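Local coordinates for protein LRA-12 (Uncultured bacterium, PDB 5AEB) that probably hydrolyses beta-lactam antibiotics, carbapenems among them, as a class B3 metallo-beta-lactamase with two zinc ions in its active site, at residues A[72-75]-A[76-79]; A[114-117]-A[118-121]; A[218-221]-A[222-225]; A[249-252]-A[253-257]. All blocks are in the same frame, centred on the assembly; numbering follows the deposited sequence.

All four contacts are local, each joining neighbours along one continuous run of chain, and they differ by what the chain does there. Contacts 1 and 4 lie at the surface: contact 1 is a 3-10 turn leading into strand 77-81 of the seven-strand sheet, contact 4 the capped first turns of helix 251-267, with two salt bridges. Contact 2, partly buried on the far side of the chain's centre from contacts 3 and 4, ends helix 111-115 with a carboxylate that gathers hydrogen bonds. Contact 3, also partly buried, is aromatic instead, at the start of strand 222-225. Contacts 3 and 4 touch: W223 NE1 meets D250 O, and L218 O meets R251 NH1.

Contact 1 (A[72-75]-A[76-79]); sequences FKLT and DTKI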
# COMPACT_ATOMS: atom_id res chain seq x y z
N PHE A 72 10.27 9.44 -15.65
CA PHE A 72 11.21 9.23 -14.55
C PHE A 72 12.11 8.02 -14.80
O PHE A 72 11.86 7.23 -15.70
CB PHE A 72 10.48 9.12 -13.18
CG PHE A 72 9.63 10.31 -12.88
CD1 PHE A 72 10.21 11.52 -12.50
CD2 PHE A 72 8.26 10.26 -13.05
CE1 PHE A 72 9.43 12.65 -12.27
CE2 PHE A 72 7.47 11.38 -12.81
CZ PHE A 72 8.05 12.57 -12.42
N LYS A 73 13.16 7.91 -14.01
CA LYS A 73 14.19 6.91 -14.22
C LYS A 73 14.16 5.89 -13.10
O LYS A 73 14.25 6.25 -11.92
CB LYS A 73 15.57 7.56 -14.26
CG LYS A 73 15.91 8.26 -15.56
CD LYS A 73 17.17 9.11 -15.39
CE LYS A 73 18.39 8.26 -15.05
NZ LYS A 73 19.62 9.11 -15.04
N LEU A 74 14.06 4.62 -13.48
CA LEU A 74 14.06 3.53 -12.51
C LEU A 74 15.30 3.53 -11.58
O LEU A 74 15.15 3.20 -10.38
CB LEU A 74 13.84 2.18 -13.20
CG LEU A 74 13.79 0.96 -12.30
CD1 LEU A 74 12.49 0.90 -11.49
CD2 LEU A 74 14.02 -0.30 -13.14
N THR A 75 16.46 3.97 -12.11
CA THR A 75 17.71 4.09 -11.33
C THR A 75 17.70 5.23 -10.35
O THR A 75 18.63 5.36 -9.56
CB THR A 75 19.01 4.31 -12.19
OG1 THR A 75 18.82 5.41 -13.09
CG2 THR A 75 19.42 3.06 -12.93
N ASP A 76 16.68 6.09 -10.40
CA ASP A 76 16.52 7.10 -9.35
C ASP A 76 15.79 6.57 -8.10
O ASP A 76 15.60 7.32 -7.16
CB ASP A 76 15.84 8.38 -9.88
CG ASP A 76 16.78 9.24 -10.78
OD1 ASP A 76 17.93 9.51 -10.38
OD2 ASP A 76 16.37 9.64 -11.89
N THR A 77 15.35 5.30 -8.11
CA THR A 77 14.61 4.70 -7.00
C THR A 77 15.50 4.56 -5.78
O THR A 77 16.54 3.91 -5.86
CB THR A 77 13.99 3.34 -7.37
OG1 THR A 77 13.12 3.52 -8.49
CG2 THR A 77 13.15 2.78 -6.22
N LYS A 78 15.14 5.19 -4.68
CA LYS A 78 15.99 5.16 -3.48
C LYS A 78 15.37 4.37 -2.34
O LYS A 78 16.08 3.77 -1.54
CB LYS A 78 16.29 6.56 -2.97
CG LYS A 78 17.17 7.45 -3.83
CD LYS A 78 18.45 6.80 -4.36
CE LYS A 78 19.26 7.87 -5.09
NZ LYS A 78 19.71 7.48 -6.48
N ILE A 79 14.04 4.39 -2.29
CA ILE A 79 13.27 3.83 -1.18
C ILE A 79 12.07 3.02 -1.71
O ILE A 79 11.42 3.42 -2.68
CB ILE A 79 12.81 4.90 -0.16
CG1 ILE A 79 14.03 5.66 0.40
CG2 ILE A 79 11.98 4.25 0.96
CD1 ILE A 79 13.71 6.74 1.42
O HOH W 1 12.47 5.74 -9.85
O HOH W 2 13.61 9.89 -12.03
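The backbone from K73 to T77 coils through a short 3-10 turn, with D76 N bonded to K73 O at 2.9 Å and T77 N to L74 O at 3.1 Å. This is the corner that carries the chain from helix 60-69 into strand 77-81 of the metallo-beta-lactamase fold. T77 adds a side-chain bond to the same acceptor. Its OG1, beside its own backbone N (chi1 -58°), donates to L74 O over 2.8 Å from the same face as the amide, so one residue grips that oxygen twice. A water gives its hydrogens to both K73 O and T77 OG1, bridging the K73 carbonyl and the T77 hydroxyl. The L74 side chain packs on I67 of helix 60-69 and on I99 and T100 of helix 93-100. The aliphatic part of K73 crosses D76 obliquely, CB 3.3 Å from D76 OD2. The charges attract only at a distance, with K73 NZ 4.6 Å from D76 OD2. A second water takes the K73 amide hydrogen and donates to the D76 carboxylate; its oxygen lies 2.8 Å from K73 N and 2.8 Å from D76 OD2.

Contact 2 (A[114-117]-A[118-121]); sequences MADG and GSSD
D116 reaches forward to S120 around the end of helix 111-115, where the chain closes in a Schellman motif and a type I' turn from D116 to S119. M114, still helical, packs its side chain inward on L104 and A106 of strand 103-107, while its carbonyl oxygen receives G117 N, one of the two bonds of the motif; the other runs from G118 N back to V113 O. D116 is the first residue to leave helical angles, and its side chain carries the contact. With CG set between the backbone N and the carbonyl carbon (chi1 63°), the carboxylate folds over the turn instead of pointing away from it. D116 OD1 takes S120 N at 3.2 Å in a nearly straight bond (169°) that arrives from above the carboxylate plane, and a weaker one from G118 N at 3.0 Å. The D116 carbonyl oxygen receives S119 N weakly at 3.4 Å and is also bonded by S129 OG from the loop beyond. G117, at positive phi, is the C-prime residue, and its backbone is tied to M130 and F131. G118 follows with positive phi again; its site lies about 7 Å from the side chain of the zinc ligand H86. A type I turn from G118 to D121 then leads the chain on, D121 N bonding to G118 O. The shortest bond is S120 OG to the syn lone pair of D116 OD2, 2.6 Å.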
# COMPACT_ATOMS: atom_id res chain seq x y z
N MET A 114 7.62 -10.97 5.77
CA MET A 114 8.31 -10.55 4.55
C MET A 114 9.56 -11.38 4.28
O MET A 114 9.79 -11.79 3.15
CB MET A 114 8.68 -9.07 4.61
CG MET A 114 7.52 -8.16 4.26
SD MET A 114 7.85 -6.41 4.60
CE MET A 114 9.05 -5.98 3.33
N ALA A 115 10.33 -11.61 5.34
CA ALA A 115 11.54 -12.41 5.28
C ALA A 115 11.25 -13.87 4.90
O ALA A 115 12.12 -14.54 4.33
CB ALA A 115 12.30 -12.30 6.60
N ASP A 116 10.06 -14.38 5.20
CA ASP A 116 9.73 -15.77 4.77
C ASP A 116 8.74 -15.87 3.60
O ASP A 116 8.22 -16.95 3.33
CB ASP A 116 9.27 -16.68 5.93
CG ASP A 116 7.98 -16.20 6.58
OD1 ASP A 116 7.02 -15.76 5.86
OD2 ASP A 116 7.91 -16.26 7.83
N GLY A 117 8.49 -14.76 2.93
CA GLY A 117 7.59 -14.78 1.77
C GLY A 117 6.14 -15.17 2.05
O GLY A 117 5.43 -15.64 1.15
N GLY A 118 5.69 -14.97 3.29
CA GLY A 118 4.27 -15.17 3.64
C GLY A 118 3.95 -16.54 4.21
O GLY A 118 2.80 -16.83 4.53
N SER A 119 4.96 -17.40 4.35
CA SER A 119 4.75 -18.74 4.91
C SER A 119 4.41 -18.75 6.41
O SER A 119 3.86 -19.72 6.91
CB SER A 119 5.95 -19.66 4.61
OG SER A 119 6.93 -19.53 5.60
N SER A 120 4.77 -17.70 7.14
CA SER A 120 4.27 -17.55 8.51
C SER A 120 3.04 -16.60 8.60
O SER A 120 2.64 -16.20 9.70
CB SER A 120 5.38 -17.05 9.43
OG SER A 120 5.70 -15.70 9.14
N ASP A 121 2.45 -16.26 7.45
CA ASP A 121 1.24 -15.43 7.44
C ASP A 121 0.15 -16.02 8.36
O ASP A 121 -0.20 -17.19 8.22
CB ASP A 121 0.72 -15.26 6.00
CG ASP A 121 -0.50 -14.32 5.91
OD1 ASP A 121 -1.51 -14.57 6.59
OD2 ASP A 121 -0.46 -13.34 5.13

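Contact 3 (A[218-221]-A[222-225]); sequences LSFD and IWVA
F220 and W223 come together because both rings leave CB between the backbone N and the carbonyl carbon (chi1 48° for F220, 69° for W223), which lays the two side chains next to each other, pointing the same way. They meet where the loop after helix 204-216 enters strand 222-225, an outermost strand of the five-strand sheet in this metallo-beta-lactamase fold. Their ring planes are inclined at 56°, and the centroid of the F220 ring lies 5.7 Å from that of the five-membered ring of W223, an oblique pairing. Y254 of helix 251-267 meets both rings edge-to-face and completes the aromatic cluster. F220 also lies along the backbone just ahead of it: its CD1 comes 3.6 Å from I222 O, and it packs on L182 of strand 178-184 beside it. D221 and I222 have other partners. D221 OD2 is bonded to the R180 amide, tying the corner to the neighbouring strand, whereas I222 packs on I181 and F248. W223 NE1 gives its hydrogen to D250 O, so the indole joins the strand to the residue that caps helix 251-267. The closest approach of the two aromatic side chains is carbon to carbon: F220 CE1 lies 3.5 Å from W223 CB, and 3.8 Å from W223 CD1.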
# COMPACT_ATOMS: atom_id res chain seq x y z
N LEU A 218 -7.83 10.49 11.57
CA LEU A 218 -6.82 11.07 10.70
C LEU A 218 -7.43 12.25 9.89
O LEU A 218 -8.62 12.21 9.56
CB LEU A 218 -6.30 10.02 9.74
CG LEU A 218 -5.38 8.96 10.39
CD1 LEU A 218 -4.97 7.88 9.40
CD2 LEU A 218 -4.16 9.64 10.99
N SER A 219 -6.63 13.27 9.60
CA SER A 219 -7.02 14.29 8.62
C SER A 219 -6.01 14.47 7.47
O SER A 219 -4.79 14.35 7.66
CB SER A 219 -7.38 15.63 9.27
OG SER A 219 -6.40 15.96 10.20
N PHE A 220 -6.58 14.75 6.29
CA PHE A 220 -5.85 14.79 5.02
C PHE A 220 -6.81 15.41 3.97
O PHE A 220 -8.05 15.50 4.19
CB PHE A 220 -5.49 13.35 4.59
CG PHE A 220 -6.66 12.40 4.69
CD1 PHE A 220 -7.60 12.32 3.65
CD2 PHE A 220 -6.84 11.62 5.83
CE1 PHE A 220 -8.72 11.48 3.77
CE2 PHE A 220 -7.94 10.78 5.93
CZ PHE A 220 -8.89 10.71 4.92
N ASP A 221 -6.23 15.80 2.84
CA ASP A 221 -6.96 16.35 1.73
C ASP A 221 -7.35 15.23 0.77
O ASP A 221 -8.46 15.21 0.26
CB ASP A 221 -6.08 17.38 1.03
CG ASP A 221 -5.74 18.57 1.94
OD1 ASP A 221 -6.71 19.15 2.51
OD2 ASP A 221 -4.53 18.91 2.11
N ILE A 222 -6.42 14.29 0.56
CA ILE A 222 -6.55 13.19 -0.39
C ILE A 222 -6.18 11.86 0.26
O ILE A 222 -5.19 11.77 1.02
CB ILE A 222 -5.63 13.44 -1.62
CG1 ILE A 222 -6.11 14.71 -2.39
CG2 ILE A 222 -5.48 12.19 -2.50
CD1 ILE A 222 -5.15 15.14 -3.47
N TRP A 223 -7.01 10.85 0.03
CA TRP A 223 -6.69 9.51 0.46
C TRP A 223 -6.66 8.61 -0.73
O TRP A 223 -7.47 8.75 -1.69
CB TRP A 223 -7.67 8.99 1.51
CG TRP A 223 -9.07 8.71 1.01
CD1 TRP A 223 -10.05 9.65 0.69
CD2 TRP A 223 -9.71 7.40 0.79
NE1 TRP A 223 -11.19 9.04 0.29
CE2 TRP A 223 -11.06 7.69 0.32
CE3 TRP A 223 -9.31 6.07 0.92
CZ2 TRP A 223 -11.97 6.68 -0.00
CZ3 TRP A 223 -10.23 5.06 0.61
CH2 TRP A 223 -11.53 5.36 0.16
N VAL A 224 -5.71 7.70 -0.71
CA VAL A 224 -5.70 6.62 -1.68
C VAL A 224 -5.54 5.32 -0.91
O VAL A 224 -5.31 5.35 0.32
CB VAL A 224 -4.55 6.79 -2.71
CG1 VAL A 224 -4.74 8.07 -3.53
CG2 VAL A 224 -3.22 6.81 -1.98
N ALA A 225 -5.65 4.18 -1.59
CA ALA A 225 -5.64 2.91 -0.87
C ALA A 225 -4.80 1.86 -1.59
O ALA A 225 -4.24 2.13 -2.65
CB ALA A 225 -7.07 2.43 -0.60

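Contact 4 (A[249-252]-A[253-257]); sequences MDRK and GYDES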
# COMPACT_ATOMS: atom_id res chain seq x y z
N MET A 249 -10.27 14.30 -3.51
CA MET A 249 -10.76 14.81 -2.24
C MET A 249 -12.13 14.17 -1.99
O MET A 249 -13.08 14.40 -2.75
CB MET A 249 -10.81 16.33 -2.26
CG MET A 249 -9.44 17.01 -2.30
SD MET A 249 -9.60 18.84 -2.30
CE MET A 249 -7.86 19.26 -2.47
N ASP A 250 -12.23 13.33 -0.96
CA ASP A 250 -13.40 12.45 -0.80
C ASP A 250 -13.49 11.93 0.62
O ASP A 250 -13.40 10.72 0.87
CB ASP A 250 -13.31 11.28 -1.84
CG ASP A 250 -14.51 10.33 -1.79
OD1 ASP A 250 -15.62 10.75 -1.41
OD2 ASP A 250 -14.33 9.12 -2.12
N ARG A 251 -13.67 12.85 1.57
CA ARG A 251 -13.81 12.45 2.93
C ARG A 251 -15.01 11.53 3.15
O ARG A 251 -14.88 10.53 3.88
CB ARG A 251 -13.84 13.68 3.84
CG ARG A 251 -13.86 13.35 5.33
CD ARG A 251 -12.63 12.61 5.77
NE ARG A 251 -12.91 11.91 7.03
CZ ARG A 251 -12.03 11.73 8.01
NH1 ARG A 251 -10.77 12.19 7.90
NH2 ARG A 251 -12.40 11.06 9.10
N LYS A 252 -16.14 11.82 2.50
CA LYS A 252 -17.34 10.96 2.61
C LYS A 252 -17.01 9.53 2.20
O LYS A 252 -17.42 8.59 2.89
CB LYS A 252 -18.53 11.48 1.77
CG LYS A 252 -19.84 10.78 2.14
CD LYS A 252 -21.08 11.29 1.40
CE LYS A 252 -20.88 11.24 -0.10
NZ LYS A 252 -20.66 9.86 -0.59
N GLY A 253 -16.27 9.36 1.09
CA GLY A 253 -15.91 8.03 0.61
C GLY A 253 -15.12 7.25 1.66
O GLY A 253 -15.38 6.08 1.92
N TYR A 254 -14.15 7.93 2.26
CA TYR A 254 -13.31 7.39 3.31
C TYR A 254 -14.12 6.95 4.56
O TYR A 254 -13.99 5.81 5.04
CB TYR A 254 -12.25 8.42 3.67
CG TYR A 254 -11.26 8.02 4.74
CD1 TYR A 254 -10.14 7.24 4.43
CD2 TYR A 254 -11.41 8.48 6.05
CE1 TYR A 254 -9.21 6.91 5.39
CE2 TYR A 254 -10.48 8.16 7.04
CZ TYR A 254 -9.38 7.35 6.69
OH TYR A 254 -8.42 7.02 7.63
N ASP A 255 -14.94 7.88 5.06
CA ASP A 255 -15.86 7.60 6.15
C ASP A 255 -16.85 6.46 5.83
O ASP A 255 -17.08 5.63 6.69
CB ASP A 255 -16.60 8.88 6.60
CG ASP A 255 -15.69 9.88 7.34
OD1 ASP A 255 -14.73 9.49 8.06
OD2 ASP A 255 -15.96 11.11 7.23
N GLU A 256 -17.42 6.43 4.62
CA GLU A 256 -18.36 5.35 4.25
C GLU A 256 -17.63 4.01 4.31
O GLU A 256 -18.15 3.01 4.82
CB GLU A 256 -18.95 5.53 2.84
CG GLU A 256 -20.20 6.38 2.74
CD GLU A 256 -20.55 6.80 1.30
OE1 GLU A 256 -19.93 6.30 0.33
OE2 GLU A 256 -21.43 7.67 1.13
N SER A 257 -16.40 4.00 3.81
CA SER A 257 -15.61 2.81 3.76
C SER A 257 -15.26 2.32 5.19
O SER A 257 -15.37 1.12 5.49
CB SER A 257 -14.37 3.06 2.91
OG SER A 257 -13.52 1.96 2.94
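R251 bends over the first turn of helix 251-267 to reach both Y254 and D255. From CB the chain runs out anti to the backbone N (chi1 -175°) and kinks at chi2, bringing R251 CG to 3.6 Å from D255 OD2 and CD a little farther from it. R251 NE then donates to D255 OD2 at 3.2 Å, in the guanidinium plane and nearly straight (168°), with a weak second bond to OD1. Y254 CD2 lies 3.8 Å from R251 CZ, over one face of the guanidinium. At the tip R251 NH2 donates to the syn lone pair of D255 OD1 at 3.0 Å, making a side-on, two-nitrogen salt bridge, and also bonds K216 O, while NH1 bonds L218 O. Just before the helix, D250 is the N-cap: its OD1 accepts G253 N at 2.9 Å, and OD2 has a salt bridge to K236. K252 NZ pairs with E256 OE2, one turn further along, at 2.9 Å. The helix thus starts against the rest of the fold through Y254, whose OH bonds M215 O at the end of helix 204-216 and whose ring packs on L182 of strand 178-184.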